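PDB 6JIL: cycloserine biosynthesis protein DcsG from Streptomyces lavendulae, which catalyses the ATP- and magnesium-dependent cyclisation of O-ureido-D-serine to the antibiotic D-cycloserine, the closing step in making this D-alanine analogue. Local coordinates for residues I3-T8 and E49-R54; V7-S12 and P56-E61; D16-P21 and P275-T280; R27-T32 and G285-A290. One frame throughout, in Å; residues are numbered along the deposited sequence.

Contact 1. Residues I3-T8 and E49-R54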
loop_
_atom_site.group_PDB
_atom_site.type_symbol
_atom_site.label_atom_id
_atom_site.label_comp_id
_atom_site.label_asym_id
_atom_site.label_seq_id
_atom_site.Cartn_x
_atom_site.Cartn_y
_atom_site.Cartn_z
ATOM N N ILE A 3 -6.380 11.912 -23.192
ATOM C CA ILE A 3 -6.211 12.594 -21.921
ATOM C C ILE A 3 -6.217 11.545 -20.805
ATOM O O ILE A 3 -7.041 10.627 -20.799
ATOM C CB ILE A 3 -7.328 13.659 -21.733
ATOM C CG1 ILE A 3 -6.720 14.989 -21.298
ATOM C CG2 ILE A 3 -8.325 13.212 -20.709
ATOM C CD1 ILE A 3 -7.707 16.147 -21.384
ATOM N N LEU A 4 -5.273 11.684 -19.878
ATOM C CA LEU A 4 -5.106 10.756 -18.763
ATOM C C LEU A 4 -5.601 11.371 -17.459
ATOM O O LEU A 4 -5.192 12.479 -17.092
ATOM C CB LEU A 4 -3.622 10.412 -18.599
ATOM C CG LEU A 4 -3.173 9.057 -18.046
ATOM C CD1 LEU A 4 -1.794 9.219 -17.422
ATOM C CD2 LEU A 4 -4.145 8.533 -17.027
ATOM N N ALA A 5 -6.472 10.651 -16.758
ATOM C CA ALA A 5 -6.992 11.135 -15.485
ATOM C C ALA A 5 -6.109 10.616 -14.357
ATOM O O ALA A 5 -5.797 9.429 -14.312
ATOM C CB ALA A 5 -8.427 10.658 -15.285
ATOM N N LEU A 6 -5.673 11.509 -13.474
ATOM C CA LEU A 6 -4.852 11.118 -12.327
ATOM C C LEU A 6 -5.763 11.361 -11.118
ATOM O O LEU A 6 -6.014 12.501 -10.735
ATOM C CB LEU A 6 -3.581 11.976 -12.250
ATOM C CG LEU A 6 -2.633 11.905 -13.464
ATOM C CD1 LEU A 6 -1.430 12.803 -13.234
ATOM C CD2 LEU A 6 -2.172 10.473 -13.707
ATOM N N VAL A 7 -6.271 10.280 -10.537
ATOM C CA VAL A 7 -7.210 10.376 -9.430
ATOM C C VAL A 7 -6.646 10.687 -8.053
ATOM O O VAL A 7 -5.687 10.072 -7.594
ATOM C CB VAL A 7 -8.061 9.089 -9.320
ATOM C CG1 VAL A 7 -9.172 9.277 -8.284
ATOM C CG2 VAL A 7 -8.659 8.750 -10.673
ATOM N N THR A 8 -7.287 11.636 -7.387
ATOM C CA THR A 8 -6.902 12.066 -6.050
ATOM C C THR A 8 -8.198 12.494 -5.355
ATOM O O THR A 8 -9.289 12.100 -5.766
ATOM C CB THR A 8 -5.935 13.293 -6.132
ATOM O OG1 THR A 8 -5.468 13.639 -4.822
ATOM C CG2 THR A 8 -6.660 14.507 -6.744
ATOM N N GLU A 49 -8.971 8.558 -21.805
ATOM C CA GLU A 49 -8.482 7.401 -22.544
ATOM C C GLU A 49 -8.275 6.324 -21.494
ATOM O O GLU A 49 -8.576 5.157 -21.705
ATOM C CB GLU A 49 -7.137 7.727 -23.202
ATOM C CG GLU A 49 -6.773 6.848 -24.379
ATOM C CD GLU A 49 -7.413 7.329 -25.674
ATOM O OE1 GLU A 49 -7.317 6.613 -26.698
ATOM O OE2 GLU A 49 -8.005 8.434 -25.665
ATOM N N ALA A 50 -7.743 6.742 -20.356
ATOM C CA ALA A 50 -7.486 5.844 -19.248
ATOM C C ALA A 50 -7.475 6.628 -17.942
ATOM O O ALA A 50 -7.502 7.858 -17.932
ATOM C CB ALA A 50 -6.157 5.131 -19.438
ATOM N N VAL A 51 -7.428 5.891 -16.841
ATOM C CA VAL A 51 -7.418 6.474 -15.515
ATOM C C VAL A 51 -6.349 5.808 -14.660
ATOM O O VAL A 51 -6.124 4.606 -14.768
ATOM C CB VAL A 51 -8.800 6.291 -14.838
ATOM C CG1 VAL A 51 -8.723 6.641 -13.373
ATOM C CG2 VAL A 51 -9.833 7.175 -15.530
ATOM N N VAL A 52 -5.674 6.607 -13.839
ATOM C CA VAL A 52 -4.659 6.111 -12.916
ATOM C C VAL A 52 -4.995 6.620 -11.517
ATOM O O VAL A 52 -5.253 7.813 -11.315
ATOM C CB VAL A 52 -3.232 6.588 -13.277
ATOM C CG1 VAL A 52 -2.279 6.293 -12.125
ATOM C CG2 VAL A 52 -2.748 5.877 -14.520
ATOM N N PHE A 53 -5.005 5.705 -10.556
ATOM C CA PHE A 53 -5.306 6.064 -9.178
ATOM C C PHE A 53 -4.009 6.461 -8.485
ATOM O O PHE A 53 -3.143 5.626 -8.216
ATOM C CB PHE A 53 -5.965 4.887 -8.472
ATOM C CG PHE A 53 -7.195 4.393 -9.161
ATOM C CD1 PHE A 53 -7.243 3.118 -9.703
ATOM C CD2 PHE A 53 -8.319 5.196 -9.256
ATOM C CE1 PHE A 53 -8.400 2.652 -10.327
ATOM C CE2 PHE A 53 -9.472 4.734 -9.875
ATOM C CZ PHE A 53 -9.506 3.454 -10.411
ATOM N N ARG A 54 -3.880 7.750 -8.208
ATOM C CA ARG A 54 -2.680 8.262 -7.586
ATOM C C ARG A 54 -2.786 8.464 -6.088
ATOM O O ARG A 54 -2.063 7.823 -5.325
ATOM C CB ARG A 54 -2.271 9.574 -8.263
ATOM C CG ARG A 54 -1.743 9.384 -9.682
ATOM C CD ARG A 54 -0.577 8.422 -9.653
ATOM N NE ARG A 54 0.314 8.808 -8.570
ATOM C CZ ARG A 54 0.876 7.962 -7.715
ATOM N NH1 ARG A 54 0.657 6.657 -7.819
ATOM N NH2 ARG A 54 1.614 8.436 -6.717
#
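Val7 and Val51 cross obliquely on one face of a pair of parallel strands, the methyl CG2 of Val7 pressing on CG1 of Val51 at 3.4 Å. Val51 pairs with Ala5, two residues before Val7, so the Val7 methyl fills the notch between Val51 and Phe53. Its CG2 stands against the aromatic CD2 of Phe53 at 3.8 Å, obliquely to the ring. With CG1 of Val7 anti to the backbone N (chi1 -172°), CG2 is the branch that meets both neighbours. Farther back on this face Ala5 offers only its CB, a shallow dip into which CG2 of Val51 settles at 3.8 Å.

Strands 4-8 and 50-54 are the two central strands of a four-stranded parallel sheet with strand order 2-1-3-4, and run at 26° to each other. Backbone bonds stitch them: Ala5 N to Ala50 O, Val52 N to Ala5 O, Val7 N to Val52 O at 2.8 Å, and Arg54 N to Val7 O.

On the other face Val52 is the bump between two leucines. Its CG2 meets CD2 of Leu4 at 3.9 Å, while its CB receives CD2 of Leu6, which lies beside it and points the same way. Leu6 also lies alongside the aliphatic start of Arg54, its CB 4.1 Å from CG of Arg54. The guanidinium of Arg54 then turns away, and its NH2 bonds to Pro275 O. Helix 19-28 packs on Leu6 through Met19 and Leu23; helix 63-76 packs on Val51 and Phe53.

Contact 2. Residues V7-S12 and P56-E61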
loop_
_atom_site.group_PDB
_atom_site.type_symbol
_atom_site.label_atom_id
_atom_site.label_comp_id
_atom_site.label_asym_id
_atom_site.label_seq_id
_atom_site.Cartn_x
_atom_site.Cartn_y
_atom_site.Cartn_z
ATOM N N VAL A 7 -6.271 10.280 -10.537
ATOM C CA VAL A 7 -7.210 10.376 -9.430
ATOM C C VAL A 7 -6.646 10.687 -8.053
ATOM O O VAL A 7 -5.687 10.072 -7.594
ATOM C CB VAL A 7 -8.061 9.089 -9.320
ATOM C CG1 VAL A 7 -9.172 9.277 -8.284
ATOM C CG2 VAL A 7 -8.659 8.750 -10.673
ATOM N N THR A 8 -7.287 11.636 -7.387
ATOM C CA THR A 8 -6.902 12.066 -6.050
ATOM C C THR A 8 -8.198 12.494 -5.355
ATOM O O THR A 8 -9.289 12.100 -5.766
ATOM C CB THR A 8 -5.935 13.293 -6.132
ATOM O OG1 THR A 8 -5.468 13.639 -4.822
ATOM C CG2 THR A 8 -6.660 14.507 -6.744
ATOM N N ASP A 9 -8.062 13.260 -4.280
ATOM C CA ASP A 9 -9.207 13.824 -3.575
ATOM C C ASP A 9 -8.680 15.020 -2.786
ATOM O O ASP A 9 -7.516 15.043 -2.383
ATOM C CB ASP A 9 -9.971 12.776 -2.719
ATOM C CG ASP A 9 -9.182 12.226 -1.536
ATOM O OD1 ASP A 9 -9.340 11.014 -1.275
ATOM O OD2 ASP A 9 -8.451 12.974 -0.849
ATOM N N ALA A 10 -9.524 16.033 -2.623
ATOM C CA ALA A 10 -9.132 17.270 -1.956
ATOM C C ALA A 10 -8.277 17.121 -0.709
ATOM O O ALA A 10 -7.240 17.777 -0.580
ATOM C CB ALA A 10 -10.375 18.110 -1.644
ATOM N N VAL A 11 -8.700 16.260 0.208
ATOM C CA VAL A 11 -7.962 16.067 1.453
ATOM C C VAL A 11 -6.560 15.506 1.261
ATOM O O VAL A 11 -5.640 15.855 1.993
ATOM C CB VAL A 11 -8.733 15.121 2.409
ATOM C CG1 VAL A 11 -7.907 14.840 3.654
ATOM C CG2 VAL A 11 -10.077 15.748 2.791
ATOM N N SER A 12 -6.405 14.647 0.267
ATOM C CA SER A 12 -5.134 13.983 0.017
ATOM C C SER A 12 -4.167 14.682 -0.919
ATOM O O SER A 12 -2.961 14.478 -0.818
ATOM C CB SER A 12 -5.404 12.574 -0.511
ATOM O OG SER A 12 -6.267 11.879 0.374
ATOM N N PRO A 56 -6.186 8.962 -3.985
ATOM C CA PRO A 56 -7.551 9.123 -3.484
ATOM C C PRO A 56 -7.477 8.479 -2.103
ATOM O O PRO A 56 -8.255 7.588 -1.762
ATOM C CB PRO A 56 -8.345 8.283 -4.457
ATOM C CG PRO A 56 -7.441 7.103 -4.630
ATOM C CD PRO A 56 -6.069 7.722 -4.775
ATOM N N TRP A 57 -6.526 8.946 -1.306
ATOM C CA TRP A 57 -6.279 8.336 -0.012
ATOM C C TRP A 57 -7.342 8.347 1.069
ATOM O O TRP A 57 -7.172 7.686 2.098
ATOM C CB TRP A 57 -4.937 8.828 0.527
ATOM C CG TRP A 57 -3.801 8.438 -0.399
ATOM C CD1 TRP A 57 -3.720 7.307 -1.171
ATOM C CD2 TRP A 57 -2.597 9.171 -0.644
ATOM N NE1 TRP A 57 -2.548 7.296 -1.882
ATOM C CE2 TRP A 57 -1.836 8.427 -1.577
ATOM C CE3 TRP A 57 -2.084 10.382 -0.167
ATOM C CZ2 TRP A 57 -0.593 8.857 -2.040
ATOM C CZ3 TRP A 57 -0.843 10.813 -0.630
ATOM C CH2 TRP A 57 -0.114 10.050 -1.558
ATOM N N THR A 58 -8.441 9.064 0.855
ATOM C CA THR A 58 -9.491 9.045 1.862
ATOM C C THR A 58 -10.316 7.771 1.659
ATOM O O THR A 58 -11.304 7.547 2.353
ATOM C CB THR A 58 -10.424 10.290 1.783
ATOM O OG1 THR A 58 -11.036 10.367 0.491
ATOM C CG2 THR A 58 -9.637 11.554 2.053
ATOM N N TRP A 59 -9.905 6.935 0.708
ATOM C CA TRP A 59 -10.629 5.692 0.461
ATOM C C TRP A 59 -10.573 4.852 1.726
ATOM O O TRP A 59 -11.444 4.012 1.962
ATOM C CB TRP A 59 -10.020 4.901 -0.707
ATOM C CG TRP A 59 -8.659 4.307 -0.436
ATOM C CD1 TRP A 59 -7.442 4.855 -0.743
ATOM C CD2 TRP A 59 -8.380 3.067 0.225
ATOM N NE1 TRP A 59 -6.426 4.036 -0.312
ATOM C CE2 TRP A 59 -6.973 2.932 0.287
ATOM C CE3 TRP A 59 -9.182 2.056 0.772
ATOM C CZ2 TRP A 59 -6.351 1.828 0.879
ATOM C CZ3 TRP A 59 -8.561 0.960 1.361
ATOM C CH2 TRP A 59 -7.159 0.857 1.409
ATOM N N ALA A 60 -9.542 5.084 2.535
ATOM C CA ALA A 60 -9.365 4.361 3.788
ATOM C C ALA A 60 -10.480 4.677 4.778
ATOM O O ALA A 60 -10.680 3.943 5.740
ATOM C CB ALA A 60 -8.017 4.703 4.409
ATOM N N GLU A 61 -11.188 5.779 4.540
ATOM C CA GLU A 61 -12.294 6.199 5.401
ATOM C C GLU A 61 -13.622 5.702 4.854
ATOM O O GLU A 61 -14.599 5.590 5.592
ATOM C CB GLU A 61 -12.350 7.721 5.504
ATOM C CG GLU A 61 -11.360 8.303 6.470
ATOM C CD GLU A 61 -11.225 9.794 6.303
ATOM O OE1 GLU A 61 -12.269 10.480 6.220
ATOM O OE2 GLU A 61 -10.074 10.284 6.258
#
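The backbones of 7-12 and 56-61 come closest at Thr8 and Pro56, whose CA atoms are 4.0 Å apart; beyond them one chain turns through Asp9 to Ser12 while the other winds into the 3-10 segment that begins at Trp57. The carboxylate of Asp9 spans the gap, meeting Thr58 tip to tip. Its OD1 takes two bonds from this one residue: Thr58 N arrives on the syn lone pair at 3.0 Å, and Thr58 OG1, at 2.5 Å, donates from above the carboxylate plane, 61° out of it. Trp38 NE1 is a further donor to OD1. Thr58 OG1 sits between its own backbone N and carbonyl carbon (chi1 59°), which brings the hydroxyl to the oxygen that the amide of the same residue already meets.

The second oxygen, OD2, faces its own turn. It accepts Ser12 N, an Asx motif, and Ser12 OG at 2.7 Å on the syn side, so both ends of the buried carboxylate are gripped and its rotation is fixed. Ser12 OG also lies 3.3 Å from CB of Trp57. Around this polar centre the packing is apolar: CB of Val11 rests on CG2 of Thr58 at 3.7 Å, and the side chains of Val7 and Pro56 cross at about a right angle, CG1 of Val7 4.0 Å from CB of Pro56.

The contact thus ties together the chain leaving two adjacent parallel strands, 4-8 and 50-55, at their C-terminal ends, with Trp38, beyond strand 33-37, against Val7, Pro56 and Thr58, and helix 63-76 following Glu61.

Contact 3. Residues D16-P21 and P275-T280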
loop_
_atom_site.group_PDB
_atom_site.type_symbol
_atom_site.label_atom_id
_atom_site.label_comp_id
_atom_site.label_asym_id
_atom_site.label_seq_id
_atom_site.Cartn_x
_atom_site.Cartn_y
_atom_site.Cartn_z
ATOM N N ASP A 16 0.361 14.598 -1.564
ATOM C CA ASP A 16 0.757 13.753 -2.687
ATOM C C ASP A 16 1.970 14.416 -3.317
ATOM O O ASP A 16 1.856 15.080 -4.348
ATOM C CB ASP A 16 -0.370 13.665 -3.721
ATOM C CG ASP A 16 -0.020 12.761 -4.897
ATOM O OD1 ASP A 16 1.125 12.260 -4.956
ATOM O OD2 ASP A 16 -0.895 12.555 -5.766
ATOM N N TYR A 17 3.125 14.241 -2.684
ATOM C CA TYR A 17 4.368 14.842 -3.163
ATOM C C TYR A 17 4.723 14.406 -4.577
ATOM O O TYR A 17 5.511 15.068 -5.247
ATOM C CB TYR A 17 5.510 14.501 -2.200
ATOM C CG TYR A 17 5.091 14.681 -0.766
ATOM C CD1 TYR A 17 5.117 13.612 0.127
ATOM C CD2 TYR A 17 4.568 15.897 -0.325
ATOM C CE1 TYR A 17 4.619 13.749 1.427
ATOM C CE2 TYR A 17 4.067 16.042 0.969
ATOM C CZ TYR A 17 4.093 14.967 1.837
ATOM O OH TYR A 17 3.573 15.106 3.106
ATOM N N ASP A 18 4.112 13.317 -5.035
ATOM C CA ASP A 18 4.383 12.793 -6.367
ATOM C C ASP A 18 3.676 13.521 -7.519
ATOM O O ASP A 18 4.198 13.571 -8.633
ATOM C CB ASP A 18 4.020 11.300 -6.417
ATOM C CG ASP A 18 4.863 10.455 -5.467
ATOM O OD1 ASP A 18 4.312 9.489 -4.886
ATOM O OD2 ASP A 18 6.074 10.742 -5.308
HETATM N N MSE A 19 2.509 14.095 -7.262
HETATM C CA MSE A 19 1.763 14.755 -8.336
HETATM C C MSE A 19 2.523 15.814 -9.140
HETATM O O MSE A 19 2.513 15.780 -10.368
HETATM C CB MSE A 19 0.463 15.360 -7.809
HETATM C CG MSE A 19 -0.563 15.597 -8.915
HETATM SE SE MSE A 19 -1.104 13.939 -9.821
HETATM C CE MSE A 19 -2.363 13.303 -8.486
ATOM N N PRO A 20 3.180 16.772 -8.464
ATOM C CA PRO A 20 3.921 17.803 -9.206
ATOM C C PRO A 20 4.953 17.211 -10.176
ATOM O O PRO A 20 4.941 17.515 -11.368
ATOM C CB PRO A 20 4.568 18.634 -8.096
ATOM C CG PRO A 20 3.573 18.534 -6.977
ATOM C CD PRO A 20 3.174 17.060 -7.016
ATOM N N PRO A 21 5.864 16.358 -9.678
ATOM C CA PRO A 21 6.854 15.778 -10.588
ATOM C C PRO A 21 6.242 14.835 -11.637
ATOM O O PRO A 21 6.734 14.749 -12.764
ATOM C CB PRO A 21 7.814 15.058 -9.639
ATOM C CG PRO A 21 6.943 14.702 -8.479
ATOM C CD PRO A 21 6.117 15.934 -8.287
ATOM N N PRO A 275 -0.178 3.833 -4.842
ATOM C CA PRO A 275 0.976 4.010 -3.962
ATOM C C PRO A 275 1.666 5.357 -3.977
ATOM O O PRO A 275 1.709 6.055 -4.997
ATOM C CB PRO A 275 1.930 2.950 -4.460
ATOM C CG PRO A 275 1.729 3.067 -5.956
ATOM C CD PRO A 275 0.216 3.086 -6.055
ATOM N N SER A 276 2.205 5.718 -2.825
ATOM C CA SER A 276 3.014 6.910 -2.744
ATOM C C SER A 276 4.267 6.269 -3.340
ATOM O O SER A 276 4.668 5.175 -2.921
ATOM C CB SER A 276 3.258 7.303 -1.293
ATOM O OG SER A 276 4.448 8.065 -1.164
ATOM N N LEU A 277 4.869 6.915 -4.326
ATOM C CA LEU A 277 6.045 6.346 -4.983
ATOM C C LEU A 277 7.394 6.961 -4.608
ATOM O O LEU A 277 8.434 6.396 -4.937
ATOM C CB LEU A 277 5.839 6.408 -6.497
ATOM C CG LEU A 277 4.654 5.571 -6.987
ATOM C CD1 LEU A 277 4.220 6.020 -8.373
ATOM C CD2 LEU A 277 5.048 4.101 -7.003
ATOM N N ASN A 278 7.378 8.105 -3.927
ATOM C CA ASN A 278 8.606 8.796 -3.517
ATOM C C ASN A 278 9.418 9.265 -4.722
ATOM O O ASN A 278 10.653 9.212 -4.716
ATOM C CB ASN A 278 9.476 7.886 -2.637
ATOM C CG ASN A 278 8.783 7.483 -1.352
ATOM O OD1 ASN A 278 8.285 8.327 -0.618
ATOM N ND2 ASN A 278 8.752 6.188 -1.074
ATOM N N LEU A 279 8.720 9.731 -5.752
ATOM C CA LEU A 279 9.367 10.202 -6.973
ATOM C C LEU A 279 10.413 11.284 -6.732
ATOM O O LEU A 279 11.453 11.301 -7.389
ATOM C CB LEU A 279 8.314 10.736 -7.951
ATOM C CG LEU A 279 7.227 9.756 -8.401
ATOM C CD1 LEU A 279 6.295 10.444 -9.396
ATOM C CD2 LEU A 279 7.870 8.522 -9.023
ATOM N N THR A 280 10.143 12.178 -5.787
ATOM C CA THR A 280 11.055 13.276 -5.497
ATOM C C THR A 280 12.332 12.872 -4.762
ATOM O O THR A 280 13.182 13.720 -4.474
ATOM C CB THR A 280 10.329 14.400 -4.712
ATOM O OG1 THR A 280 9.917 13.913 -3.430
ATOM C CG2 THR A 280 9.090 14.858 -5.479
HETATM O O HOH W 1 7.723 11.984 -3.757
#
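A loop of the ATP-grasp region that borders the active site, 275-280, is gripped by Asp18, in the turn that leads into helix 19-28. The Asp18 carboxylate faces a run of backbone amides. Leu277 N gives OD1 a bond of 2.7 Å, and Leu279 N bonds to OD2 at 2.9 Å. Both come from the syn side, 28° and 34° out of the carboxylate plane respectively, and Asn278 N adds a weak bond to OD1. A water donates to OD2 at 2.6 Å and accepts from Thr280 N, carrying the grip one residue farther. Two amides on two oxygens hold the group against rotation and probably help stabilise its negative charge, as may Arg54 NH2 through a long, weak ion pair with OD1.

Carbon contacts flank this clasp. CG of Leu279 lies 3.4 Å from Asp18 OD2, and CG2 of Thr280 fits between Tyr17 O at 3.6 Å and CG of Pro21 at 3.7 Å. Ser276 OG and Asn278 OD1 turn instead to NH1 of Arg220, inferred to be catalytic.

The type I turn from Asp16 to Met19 leads into helix 19-28. Leu277 and Leu279 continue onto helix 285-296 at Phe289 and Ala286, while Pro275 and Asn278 touch strand 252-259.

Contact 4. Residues R27-T32 and G285-A290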
loop_
_atom_site.group_PDB
_atom_site.type_symbol
_atom_site.label_atom_id
_atom_site.label_comp_id
_atom_site.label_asym_id
_atom_site.label_seq_id
_atom_site.Cartn_x
_atom_site.Cartn_y
_atom_site.Cartn_z
ATOM N N ARG A 27 4.197 15.510 -19.096
ATOM C CA ARG A 27 4.380 16.556 -20.085
ATOM C C ARG A 27 5.535 16.152 -21.000
ATOM O O ARG A 27 5.464 16.322 -22.214
ATOM C CB ARG A 27 4.709 17.871 -19.370
ATOM C CG ARG A 27 4.608 19.132 -20.215
ATOM C CD ARG A 27 5.249 20.318 -19.485
ATOM N NE ARG A 27 4.694 20.492 -18.144
ATOM C CZ ARG A 27 3.473 20.959 -17.892
ATOM N NH1 ARG A 27 2.677 21.314 -18.892
ATOM N NH2 ARG A 27 3.036 21.041 -16.642
ATOM N N THR A 28 6.594 15.599 -20.411
ATOM C CA THR A 28 7.756 15.195 -21.188
ATOM C C THR A 28 7.494 13.998 -22.110
ATOM O O THR A 28 8.138 13.866 -23.143
ATOM C CB THR A 28 8.976 14.890 -20.274
ATOM O OG1 THR A 28 8.712 13.729 -19.481
ATOM C CG2 THR A 28 9.255 16.062 -19.344
ATOM N N VAL A 29 6.560 13.123 -21.756
ATOM C CA VAL A 29 6.275 11.989 -22.629
ATOM C C VAL A 29 5.033 12.248 -23.481
ATOM O O VAL A 29 4.418 11.328 -24.010
ATOM C CB VAL A 29 6.110 10.671 -21.833
ATOM C CG1 VAL A 29 7.393 10.378 -21.061
ATOM C CG2 VAL A 29 4.923 10.757 -20.902
ATOM N N GLY A 30 4.673 13.522 -23.597
ATOM C CA GLY A 30 3.539 13.922 -24.408
ATOM C C GLY A 30 2.121 13.613 -23.965
ATOM O O GLY A 30 1.185 13.865 -24.728
ATOM N N ILE A 31 1.924 13.083 -22.761
ATOM C CA ILE A 31 0.563 12.778 -22.348
ATOM C C ILE A 31 -0.104 13.899 -21.558
ATOM O O ILE A 31 0.495 14.501 -20.665
ATOM C CB ILE A 31 0.491 11.429 -21.584
ATOM C CG1 ILE A 31 1.517 11.377 -20.462
ATOM C CG2 ILE A 31 0.770 10.285 -22.546
ATOM C CD1 ILE A 31 1.685 9.976 -19.883
ATOM N N THR A 32 -1.344 14.197 -21.934
ATOM C CA THR A 32 -2.124 15.245 -21.295
ATOM C C THR A 32 -2.818 14.628 -20.101
ATOM O O THR A 32 -3.660 13.742 -20.253
ATOM C CB THR A 32 -3.201 15.794 -22.242
ATOM O OG1 THR A 32 -2.652 15.958 -23.552
ATOM C CG2 THR A 32 -3.708 17.139 -21.747
ATOM N N GLY A 285 12.886 8.858 -11.308
ATOM C CA GLY A 285 11.729 8.025 -11.029
ATOM C C GLY A 285 10.464 8.459 -11.744
ATOM O O GLY A 285 9.745 7.631 -12.294
ATOM N N ALA A 286 10.194 9.758 -11.748
ATOM C CA ALA A 286 9.002 10.280 -12.395
ATOM C C ALA A 286 9.005 10.030 -13.896
ATOM O O ALA A 286 7.960 9.748 -14.481
ATOM C CB ALA A 286 8.865 11.771 -12.111
ATOM N N LEU A 287 10.171 10.144 -14.524
ATOM C CA LEU A 287 10.273 9.929 -15.966
ATOM C C LEU A 287 10.006 8.461 -16.284
ATOM O O LEU A 287 9.333 8.138 -17.262
ATOM C CB LEU A 287 11.664 10.332 -16.479
ATOM C CG LEU A 287 11.958 10.084 -17.965
ATOM C CD1 LEU A 287 10.950 10.840 -18.818
ATOM C CD2 LEU A 287 13.380 10.527 -18.307
ATOM N N ARG A 288 10.529 7.576 -15.445
ATOM C CA ARG A 288 10.330 6.150 -15.645
ATOM C C ARG A 288 8.855 5.799 -15.491
ATOM O O ARG A 288 8.355 4.864 -16.117
ATOM C CB ARG A 288 11.138 5.341 -14.631
ATOM C CG ARG A 288 12.612 5.626 -14.618
ATOM C CD ARG A 288 13.299 4.521 -13.872
ATOM N NE ARG A 288 14.720 4.765 -13.677
ATOM C CZ ARG A 288 15.593 3.811 -13.372
ATOM N NH1 ARG A 288 15.183 2.550 -13.237
ATOM N NH2 ARG A 288 16.870 4.118 -13.187
ATOM N N PHE A 289 8.159 6.545 -14.645
ATOM C CA PHE A 289 6.744 6.293 -14.432
ATOM C C PHE A 289 5.958 6.761 -15.660
ATOM O O PHE A 289 5.132 6.024 -16.199
ATOM C CB PHE A 289 6.270 7.022 -13.174
ATOM C CG PHE A 289 4.884 6.664 -12.750
ATOM C CD1 PHE A 289 4.229 5.570 -13.306
ATOM C CD2 PHE A 289 4.236 7.409 -11.774
ATOM C CE1 PHE A 289 2.946 5.223 -12.896
ATOM C CE2 PHE A 289 2.957 7.073 -11.356
ATOM C CZ PHE A 289 2.309 5.976 -11.918
ATOM N N ALA A 290 6.237 7.982 -16.110
ATOM C CA ALA A 290 5.551 8.529 -17.275
ATOM C C ALA A 290 5.816 7.667 -18.507
ATOM O O ALA A 290 4.920 7.442 -19.315
ATOM C CB ALA A 290 6.008 9.954 -17.528
#
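Val29 and Ala290 carry the apolar packing: the isopropyl group of Val29 straddles the single methyl of Ala290, with CG2 3.6 Å from Ala290 CB and CG1 3.8 Å from the same atom. CG2 of Val29 stands between its backbone N and carbonyl carbon while CG1 is anti to the carbonyl carbon (chi1 -60°), and it is this rotation that presents both branches to the alanine. The small Ala290 lets the two backbones draw together, with the CA atoms of Val29 and Ala290 6.4 Å apart. On the more exposed flank CD1 of Leu287 reaches over to CG1 of Val29 at 4.2 Å.

Helix 19-28 ends within 27-32, closed by a Schellman motif. Gly30, at positive phi, is its C-prime residue; Gly30 N bonds to Arg27 O, and Ile31 N to Cys26 O. Past Gly30 the chain brings Ile31 beside helix 285-296 and goes on toward strand 33-37.

Carbon-oxygen contacts join in. CG2 of Val29 lies 3.7 Å from Ala290 O, which CD1 of Ile31 approaches at 4.1 Å. CD1 of Leu287 meets Thr28 OG1 at 3.7 Å, the two side chains crossing at about a right angle; that hydroxyl is bonded to Ala25 O in its own helix. No hydrogen bond joins the two segments, and Ala25 extends the packing along helix 19-28 to Ala286 and Ala290.

Overall arrangement
Contact 2 follows contact 1 at the C-terminal ends of strands 4-8 and 50-55, sharing Val7 and Thr8, with centres 14 Å apart. Contact 1 meets contact 3 where Leu6 CD1 packs on the selenium, SE, of Met19 at 3.6 Å. Contacts 3 and 4 lie at the two ends of helix 19-28, and Leu277 CD1 touches Phe289 CE2 at 3.4 Å between them. Contacts 2 and 3 approach the magnesium site and Arg220, inferred to be catalytic. The Trp57 side chain is about 5 Å from that of the magnesium ligand Glu271 and about 8 Å from a magnesium ion, and that of Asn278 about 3 Å from that of Arg220. Contact 4 lies away from these sites.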